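Local coordinates for FAD-dependent pyridine nucleotide-disulphide oxidoreductase (Desulfovibrio vulgaris, PDB 3IWA), which probably uses FAD to carry electrons from a reduced pyridine nucleotide, NAD(P)H, to an acceptor such as a disulphide, at the interface of chains A and B. Sequence-based numbering; all coordinates share one arbitrary frame. Chains: chain A/B, FAD-dependent pyridine nucleotide-disulphide oxidoreductase.

The interface of chains A and B. Residues chain A 410-411, 413-414, 438; chain B 410, 413-414, 417.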
loop_
_atom_site.group_PDB
_atom_site.type_symbol
_atom_site.label_atom_id
_atom_site.label_comp_id
_atom_site.label_asym_id
_atom_site.label_seq_id
_atom_site.Cartn_x
_atom_site.Cartn_y
_atom_site.Cartn_z
ATOM N N ASP A 410 -5.803 -7.969 -6.663
ATOM C CA ASP A 410 -4.715 -6.986 -6.577
ATOM C C ASP A 410 -5.237 -5.598 -6.151
ATOM O O ASP A 410 -4.599 -4.900 -5.372
ATOM C CB ASP A 410 -3.930 -6.938 -7.895
ATOM C CG ASP A 410 -3.242 -8.269 -8.206
ATOM O OD1 ASP A 410 -2.821 -8.956 -7.242
ATOM O OD2 ASP A 410 -3.134 -8.627 -9.403
ATOM N N ALA A 411 -6.417 -5.226 -6.624
ATOM C CA ALA A 411 -6.981 -3.926 -6.266
ATOM C C ALA A 411 -7.197 -3.788 -4.752
ATOM O O ALA A 411 -6.903 -2.754 -4.200
ATOM C CB ALA A 411 -8.277 -3.661 -7.053
ATOM N N THR A 413 -5.661 -5.688 -2.249
ATOM C CA THR A 413 -4.314 -5.758 -1.733
ATOM C C THR A 413 -3.668 -4.369 -1.712
ATOM O O THR A 413 -3.098 -3.963 -0.693
ATOM C CB THR A 413 -3.495 -6.847 -2.531
ATOM O OG1 THR A 413 -3.788 -8.128 -1.950
ATOM C CG2 THR A 413 -2.040 -6.628 -2.458
ATOM N N ALA A 414 -3.821 -3.619 -2.796
ATOM C CA ALA A 414 -3.282 -2.267 -2.862
ATOM C C ALA A 414 -3.855 -1.317 -1.808
ATOM O O ALA A 414 -3.196 -0.355 -1.388
ATOM C CB ALA A 414 -3.472 -1.674 -4.289
ATOM N N VAL A 438 -1.886 6.357 -4.367
ATOM C CA VAL A 438 -1.751 6.599 -5.776
ATOM C C VAL A 438 -3.135 6.616 -6.406
ATOM O O VAL A 438 -3.844 5.621 -6.288
ATOM C CB VAL A 438 -0.894 5.446 -6.403
ATOM C CG1 VAL A 438 -1.232 5.266 -7.832
ATOM C CG2 VAL A 438 0.598 5.712 -6.195
ATOM N N ASP B 410 -2.901 -2.859 -11.179
ATOM C CA ASP B 410 -3.251 -2.926 -9.755
ATOM C C ASP B 410 -2.115 -3.548 -8.919
ATOM O O ASP B 410 -1.833 -3.102 -7.812
ATOM C CB ASP B 410 -4.588 -3.658 -9.565
ATOM C CG ASP B 410 -5.751 -2.920 -10.229
ATOM O OD1 ASP B 410 -5.715 -1.663 -10.256
ATOM O OD2 ASP B 410 -6.686 -3.590 -10.727
ATOM N N THR B 413 0.521 -0.707 -8.288
ATOM C CA THR B 413 -0.139 0.218 -7.396
ATOM C C THR B 413 -0.069 -0.280 -5.949
ATOM O O THR B 413 0.298 0.480 -5.047
ATOM C CB THR B 413 -1.602 0.506 -7.917
ATOM O OG1 THR B 413 -1.515 1.530 -8.920
ATOM C CG2 THR B 413 -2.501 0.979 -6.850
ATOM N N ALA B 414 -0.343 -1.562 -5.741
ATOM C CA ALA B 414 -0.264 -2.145 -4.408
ATOM C C ALA B 414 1.129 -2.074 -3.780
ATOM O O ALA B 414 1.276 -2.034 -2.550
ATOM C CB ALA B 414 -0.779 -3.615 -4.425
ATOM N N ASN B 417 1.854 1.911 -3.247
ATOM C CA ASN B 417 1.069 2.417 -2.111
ATOM C C ASN B 417 1.681 2.053 -0.794
ATOM O O ASN B 417 1.725 2.873 0.105
ATOM C CB ASN B 417 -0.338 1.824 -2.103
ATOM C CG ASN B 417 -1.331 2.621 -2.928
ATOM O OD1 ASN B 417 -1.013 3.691 -3.461
ATOM N ND2 ASN B 417 -2.562 2.106 -3.011
#
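B:Asn417 bridges two backbone groups of chain A with its carboxamide. Its amide nitrogen ND2 donates to the carbonyl oxygen O of A:Ala414 at 3.0 Å, a nearly straight bond, 171° at the hydrogen. That oxygen lies almost in the plane of the amide, whereas ND2 sits well above the carbonyl plane of A:Ala414, 51° out of it, away from the lone-pair directions. On the other branch, OD1 accepts from the backbone N of A:Val438 at 2.9 Å, again close to linear and with the donor tilted only slightly from the side chain's carbonyl plane. With both ends of the amide engaged, its flip state and its rotation are fixed together. A:Val438 also brings its CB to 3.4 Å from OD1 of B:Asn417, packing beside the acceptor.

The apolar contacts in this patch are between small groups. A:Ala414 and B:Ala414 lie side by side at the two-fold, each methyl slipping alongside the other's CA, with the CB atoms 3.3 Å apart, which is tight and lets the helices come close. Each methyl is flanked by a threonine of the other chain: CG2 of B:Thr413 lies 3.8 Å from CB of A:Ala414, and the twin contact repeats this. With CG2 of B:Thr413 anti to the backbone N, the methyl reaches the alanine while OG1 turns toward CG1 of A:Val438, at 3.9 Å.

At the helix starts, CB of A:Asp410 meets CB of B:Asp410 at 3.7 Å. Their CG atoms swing opposite the carbonyl carbon (chi1 -63°), which carries the carboxylates apart, with OD2 of A:Asp410 6.3 Å from OD2 of B:Asp410; this spacing probably eases repulsion between like charges. The carboxylate of B:Asp410 lies against the methyl of A:Ala411.

Helix 409-423 of each chain packs on its two-fold mate within the family's dimerisation domain, so this is probably part of the biological dimer interface; the asparagine bonds recur with the chains exchanged, and the loop bearing A:Val438 reaches over to the partner helix.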